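Local coordinates for protein terminal oxygenase component of carbazole 1,9a-dioxygenase (Nocardioides aromaticivorans, PDB 3GCF) that probably adds both atoms of dioxygen to carbazole at a mononuclear iron, using electrons taken up through a Rieske [2Fe-2S] cluster, at residues Asp32-His36 / Pro148-Asp154; Tyr300-Leu304 / Leu330-Asn334. All blocks are in the same frame, centred on the assembly; numbering follows the deposited sequence.

Interaction 1 (Asp32-His36 / Pro148-Asp154); sequences DNHWH and PHALSED
A carboxylate-centred polar cluster, next to a G1 beta bulge at the start of strand 34-40, ties that strand to the loop that leads from the Rieske domain of this oxygenase to the catalytic domain. Strand 34-40 borders the six-stranded antiparallel sheet, and Asn-33 (phi/psi 71/38°) and His-34 both face Ile-143 on strand 138-143; His-34 to His-36 are extended. Beyond that neighbouring strand, residues 148-154 swing back as loop, with a short 3-10 segment at 151-153, held by the hydrogen bonds Glu-153 N to Ala-150 O (3.0 Å) and Asp-154 N to Leu-151 O (2.9 Å). The CA atoms of Trp-35 and Asp-154 lie 6.1 Å apart, those of Asn-33 and Pro-148 7.3 Å.

Asp-154 (chi1 m) is the hub. Its OD1 accepts from His-34 ND1 (2.7 Å), and its OD2 from both Trp-35 N (2.8 Å) and His-149 NE2 (2.7 Å), so one carboxylate ties two histidines and a strand amide together. The other nitrogen of His-34, NE2, bonds to Arg-378 N near the C-terminus.

Trp-35 (chi1 m, chi2 95°) points toward the loop and packs against Pro-148, His-149 and Leu-151. Leu-151 CD1 lies over the face of its five-membered ring in a CH-pi contact, 3.9 Å from the centroid; the indole edge meets the face of His-149 in an offset edge-to-face pair, centroids 5.5 Å apart and planes at 89°. Trp-35 CZ2 touches Pro-148 CB at 3.7 Å. A water bridges Trp-35 O (2.8 Å) and Asp-154 O (3.1 Å), while the indole NE1 donates almost linearly to His-149 O at 2.8 Å.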
loop_
_atom_site.group_PDB
_atom_site.type_symbol
_atom_site.label_atom_id
_atom_site.label_comp_id
_atom_site.label_asym_id
_atom_site.label_seq_id
_atom_site.Cartn_x
_atom_site.Cartn_y
_atom_site.Cartn_z
ATOM N N ASP A 32 20.808 -19.770 -0.060
ATOM C CA ASP A 32 21.946 -19.132 0.581
ATOM C C ASP A 32 23.101 -20.128 0.695
ATOM O O ASP A 32 22.974 -21.291 0.284
ATOM C CB ASP A 32 21.550 -18.523 1.936
ATOM C CG ASP A 32 21.059 -19.551 2.933
ATOM O OD1 ASP A 32 20.414 -20.537 2.526
ATOM O OD2 ASP A 32 21.303 -19.351 4.140
ATOM N N ASN A 33 24.217 -19.669 1.250
ATOM C CA ASN A 33 25.431 -20.464 1.342
ATOM C C ASN A 33 25.956 -20.558 -0.091
ATOM O O ASN A 33 26.462 -21.587 -0.533
ATOM C CB ASN A 33 25.164 -21.849 1.935
ATOM C CG ASN A 33 25.054 -21.812 3.457
ATOM O OD1 ASN A 33 25.740 -21.028 4.120
ATOM N ND2 ASN A 33 24.202 -22.662 4.014
ATOM N N HIS A 34 25.804 -19.443 -0.804
ATOM C CA HIS A 34 26.244 -19.286 -2.185
ATOM C C HIS A 34 26.687 -17.838 -2.357
ATOM O O HIS A 34 26.266 -16.955 -1.606
ATOM C CB HIS A 34 25.088 -19.529 -3.168
ATOM C CG HIS A 34 24.747 -20.971 -3.381
ATOM N ND1 HIS A 34 25.514 -21.810 -4.161
ATOM C CD2 HIS A 34 23.709 -21.717 -2.933
ATOM C CE1 HIS A 34 24.963 -23.011 -4.184
ATOM N NE2 HIS A 34 23.867 -22.982 -3.446
ATOM N N TRP A 35 27.539 -17.600 -3.345
ATOM C CA TRP A 35 27.973 -16.249 -3.650
ATOM C C TRP A 35 26.877 -15.652 -4.536
ATOM O O TRP A 35 26.269 -16.363 -5.344
ATOM C CB TRP A 35 29.284 -16.255 -4.433
ATOM C CG TRP A 35 30.496 -16.626 -3.643
ATOM C CD1 TRP A 35 31.064 -17.863 -3.537
ATOM C CD2 TRP A 35 31.314 -15.740 -2.872
ATOM N NE1 TRP A 35 32.192 -17.801 -2.752
ATOM C CE2 TRP A 35 32.367 -16.509 -2.328
ATOM C CE3 TRP A 35 31.259 -14.365 -2.587
ATOM C CZ2 TRP A 35 33.362 -15.950 -1.513
ATOM C CZ3 TRP A 35 32.250 -13.809 -1.776
ATOM C CH2 TRP A 35 33.288 -14.604 -1.250
ATOM N N HIS A 36 26.625 -14.356 -4.375
ATOM C CA HIS A 36 25.624 -13.645 -5.171
ATOM C C HIS A 36 26.165 -12.250 -5.469
ATOM O O HIS A 36 26.812 -11.643 -4.623
ATOM C CB HIS A 36 24.309 -13.494 -4.393
ATOM C CG HIS A 36 23.537 -14.766 -4.237
ATOM N ND1 HIS A 36 22.821 -15.334 -5.269
ATOM C CD2 HIS A 36 23.355 -15.572 -3.163
ATOM C CE1 HIS A 36 22.230 -16.435 -4.838
ATOM N NE2 HIS A 36 22.538 -16.603 -3.564
ATOM N N PRO A 148 32.693 -19.507 3.353
ATOM C CA PRO A 148 32.611 -19.436 1.896
ATOM C C PRO A 148 33.466 -20.462 1.166
ATOM O O PRO A 148 34.548 -20.827 1.623
ATOM C CB PRO A 148 33.044 -18.003 1.602
ATOM C CG PRO A 148 34.022 -17.716 2.705
ATOM C CD PRO A 148 33.335 -18.304 3.913
ATOM N N HIS A 149 32.956 -20.939 0.036
ATOM C CA HIS A 149 33.682 -21.883 -0.800
ATOM C C HIS A 149 34.153 -21.052 -1.994
ATOM O O HIS A 149 33.899 -19.850 -2.049
ATOM C CB HIS A 149 32.768 -23.021 -1.265
ATOM C CG HIS A 149 31.443 -22.558 -1.787
ATOM N ND1 HIS A 149 30.296 -22.574 -1.023
ATOM C CD2 HIS A 149 31.093 -22.018 -2.978
ATOM C CE1 HIS A 149 29.297 -22.063 -1.721
ATOM N NE2 HIS A 149 29.755 -21.716 -2.910
ATOM N N ALA A 150 34.832 -21.686 -2.943
ATOM C CA ALA A 150 35.345 -20.986 -4.114
ATOM C C ALA A 150 34.240 -20.310 -4.917
ATOM O O ALA A 150 33.209 -20.918 -5.202
ATOM C CB ALA A 150 36.113 -21.956 -5.006
ATOM N N LEU A 151 34.475 -19.052 -5.283
ATOM C CA LEU A 151 33.521 -18.270 -6.061
ATOM C C LEU A 151 33.140 -18.976 -7.364
ATOM O O LEU A 151 31.979 -18.944 -7.777
ATOM C CB LEU A 151 34.118 -16.890 -6.390
ATOM C CG LEU A 151 33.309 -15.977 -7.319
ATOM C CD1 LEU A 151 31.971 -15.669 -6.678
ATOM C CD2 LEU A 151 34.077 -14.687 -7.601
ATOM N N SER A 152 34.122 -19.611 -7.998
ATOM C CA SER A 152 33.923 -20.311 -9.267
ATOM C C SER A 152 32.850 -21.382 -9.208
ATOM O O SER A 152 32.318 -21.793 -10.237
ATOM C CB SER A 152 35.234 -20.950 -9.729
ATOM O OG SER A 152 35.641 -21.970 -8.834
ATOM N N GLU A 153 32.537 -21.842 -8.006
ATOM C CA GLU A 153 31.527 -22.873 -7.842
ATOM C C GLU A 153 30.103 -22.352 -8.019
ATOM O O GLU A 153 29.171 -23.140 -8.203
ATOM C CB GLU A 153 31.682 -23.529 -6.462
ATOM C CG GLU A 153 32.839 -24.521 -6.387
ATOM C CD GLU A 153 33.050 -25.087 -4.994
ATOM O OE1 GLU A 153 32.055 -25.370 -4.295
ATOM O OE2 GLU A 153 34.219 -25.263 -4.598
ATOM N N ASP A 154 29.937 -21.029 -7.972
ATOM C CA ASP A 154 28.621 -20.412 -8.112
ATOM C C ASP A 154 28.484 -19.563 -9.367
ATOM O O ASP A 154 27.637 -18.667 -9.432
ATOM C CB ASP A 154 28.301 -19.550 -6.886
ATOM C CG ASP A 154 28.174 -20.367 -5.618
ATOM O OD1 ASP A 154 27.678 -21.513 -5.697
ATOM O OD2 ASP A 154 28.554 -19.860 -4.541
HETATM O O HOH W 1 26.034 -16.344 -8.159
#

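Interaction 2 (Tyr300-Leu304 / Leu330-Asn334); sequences YFQVL and LHGFN
Strand 298-307 of the seven-stranded antiparallel sheet, in the Bet v 1-like (helix-grip) catalytic domain, presents three side chains to the segment where helix 311-331 gives way to the short link to helix 335-350, which carries the iron ligand Asp-337. The backbone of 300-304 is extended throughout, and its closest approach to 330-334 is between Gln-302 CA and Leu-330 CA, 7.0 Å apart.

Tyr-300 (chi1 t) points toward the loop and brings OH within 3.4 Å of Asn-334 CG; the same hydroxyl hydrogen-bonds Glu-288. Phe-301 lies on the other side of the strand. Gln-302 (chi1 m, chi2 t, chi3 -71°) then extends so that NE2 donates to Leu-330 O at 3.0 Å and comes within 3.2 Å of Asn-334 CB. Arg-171 of the adjacent strand bonds both Gln-302 OE1 and Leu-330 O, fixing the amide and the helix carbonyl together. After Val-303, which turns away, Leu-304 (chi1 m, chi2 t) again points toward the helix, where Phe-317, Phe-321 and Trp-325 also line its side chain.

The loop end of the contact borders the active site. Asn-334 (chi1 m) donates through ND2 to Asp-337 OD2 and receives Gln-286 NE2 at OD1, and its side chain is about 4 Å from the ferrous ion at the nearest atoms. At the helix end the meeting is apolar: Leu-330 (chi1 m, chi2 t) sets CD2 3.9 Å from Leu-304 CD2.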
loop_
_atom_site.group_PDB
_atom_site.type_symbol
_atom_site.label_atom_id
_atom_site.label_comp_id
_atom_site.label_asym_id
_atom_site.label_seq_id
_atom_site.Cartn_x
_atom_site.Cartn_y
_atom_site.Cartn_z
ATOM N N TYR A 300 17.997 -7.861 -11.028
ATOM C CA TYR A 300 18.351 -8.438 -12.314
ATOM C C TYR A 300 19.670 -7.860 -12.821
ATOM O O TYR A 300 19.760 -6.670 -13.101
ATOM C CB TYR A 300 17.198 -8.151 -13.283
ATOM C CG TYR A 300 17.394 -8.513 -14.741
ATOM C CD1 TYR A 300 18.030 -9.696 -15.124
ATOM C CD2 TYR A 300 16.873 -7.690 -15.745
ATOM C CE1 TYR A 300 18.139 -10.049 -16.477
ATOM C CE2 TYR A 300 16.972 -8.030 -17.089
ATOM C CZ TYR A 300 17.603 -9.207 -17.452
ATOM O OH TYR A 300 17.690 -9.526 -18.789
ATOM N N PHE A 301 20.696 -8.706 -12.906
ATOM C CA PHE A 301 22.008 -8.289 -13.406
ATOM C C PHE A 301 22.160 -8.803 -14.833
ATOM O O PHE A 301 21.821 -9.948 -15.126
ATOM C CB PHE A 301 23.161 -8.898 -12.586
ATOM C CG PHE A 301 23.338 -8.313 -11.205
ATOM C CD1 PHE A 301 22.427 -8.588 -10.188
ATOM C CD2 PHE A 301 24.455 -7.532 -10.910
ATOM C CE1 PHE A 301 22.627 -8.098 -8.892
ATOM C CE2 PHE A 301 24.670 -7.030 -9.614
ATOM C CZ PHE A 301 23.752 -7.317 -8.601
ATOM N N GLN A 302 22.672 -7.958 -15.718
ATOM C CA GLN A 302 22.923 -8.351 -17.093
ATOM C C GLN A 302 24.392 -8.026 -17.299
ATOM O O GLN A 302 24.783 -6.874 -17.159
ATOM C CB GLN A 302 22.079 -7.532 -18.063
ATOM C CG GLN A 302 20.598 -7.808 -17.999
ATOM C CD GLN A 302 19.801 -6.708 -18.649
ATOM O OE1 GLN A 302 19.716 -5.599 -18.124
ATOM N NE2 GLN A 302 19.221 -6.998 -19.806
ATOM N N VAL A 303 25.202 -9.030 -17.623
ATOM C CA VAL A 303 26.632 -8.808 -17.815
ATOM C C VAL A 303 27.104 -9.376 -19.141
ATOM O O VAL A 303 26.918 -10.560 -19.430
ATOM C CB VAL A 303 27.459 -9.459 -16.678
ATOM C CG1 VAL A 303 28.901 -8.961 -16.729
ATOM C CG2 VAL A 303 26.836 -9.137 -15.329
ATOM N N LEU A 304 27.719 -8.520 -19.948
ATOM C CA LEU A 304 28.213 -8.927 -21.253
ATOM C C LEU A 304 29.708 -9.215 -21.199
ATOM O O LEU A 304 30.477 -8.454 -20.614
ATOM C CB LEU A 304 27.909 -7.836 -22.282
ATOM C CG LEU A 304 26.415 -7.515 -22.441
ATOM C CD1 LEU A 304 26.226 -6.518 -23.574
ATOM C CD2 LEU A 304 25.627 -8.789 -22.724
ATOM N N LEU A 330 20.630 -4.575 -23.896
ATOM C CA LEU A 330 20.261 -4.805 -22.500
ATOM C C LEU A 330 18.919 -4.151 -22.167
ATOM O O LEU A 330 18.192 -4.629 -21.301
ATOM C CB LEU A 330 21.384 -4.341 -21.557
ATOM C CG LEU A 330 22.728 -5.059 -21.798
ATOM C CD1 LEU A 330 23.675 -4.782 -20.633
ATOM C CD2 LEU A 330 22.516 -6.571 -21.935
ATOM N N HIS A 331 18.594 -3.062 -22.857
ATOM C CA HIS A 331 17.303 -2.409 -22.669
ATOM C C HIS A 331 16.402 -2.714 -23.870
ATOM O O HIS A 331 15.315 -3.278 -23.715
ATOM C CB HIS A 331 17.457 -0.887 -22.528
ATOM C CG HIS A 331 17.989 -0.457 -21.196
ATOM N ND1 HIS A 331 17.333 -0.721 -20.014
ATOM C CD2 HIS A 331 19.144 0.163 -20.856
ATOM C CE1 HIS A 331 18.061 -0.289 -19.000
ATOM N NE2 HIS A 331 19.167 0.251 -19.483
ATOM N N GLY A 332 16.874 -2.352 -25.062
ATOM C CA GLY A 332 16.105 -2.552 -26.281
ATOM C C GLY A 332 15.580 -3.956 -26.514
ATOM O O GLY A 332 14.529 -4.136 -27.135
ATOM N N PHE A 333 16.310 -4.957 -26.038
ATOM C CA PHE A 333 15.873 -6.332 -26.210
ATOM C C PHE A 333 15.262 -6.895 -24.932
ATOM O O PHE A 333 14.151 -7.425 -24.951
ATOM C CB PHE A 333 17.040 -7.232 -26.637
ATOM C CG PHE A 333 16.628 -8.653 -26.925
ATOM C CD1 PHE A 333 16.167 -9.019 -28.190
ATOM C CD2 PHE A 333 16.652 -9.618 -25.916
ATOM C CE1 PHE A 333 15.732 -10.323 -28.446
ATOM C CE2 PHE A 333 16.218 -10.926 -26.159
ATOM C CZ PHE A 333 15.756 -11.279 -27.428
ATOM N N ASN A 334 15.982 -6.759 -23.818
ATOM C CA ASN A 334 15.538 -7.312 -22.542
ATOM C C ASN A 334 14.505 -6.569 -21.690
ATOM O O ASN A 334 13.924 -7.173 -20.784
ATOM C CB ASN A 334 16.755 -7.621 -21.671
ATOM C CG ASN A 334 17.536 -8.829 -22.159
ATOM O OD1 ASN A 334 18.708 -8.718 -22.499
ATOM N ND2 ASN A 334 16.885 -9.995 -22.190
#

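Overall arrangement
Interaction 1 closes before interaction 2 opens along the chain, and their centres are 23 Å apart; their nearest atoms come to about 6 Å without touching. Interaction 1 joins the edge of the six-stranded Rieske-domain sheet to the loop running into strand 164-173. That strand is in turn the edge of the seven-stranded catalytic sheet and pairs with strand 298-307, which carries the first segment of interaction 2. The two contacts thus lie in successive parts of one subunit, linked through strand 164-173: interaction 1 lies at the junction of the domains, away from both metal centres, whereas interaction 2 reaches the shell around the mononuclear iron.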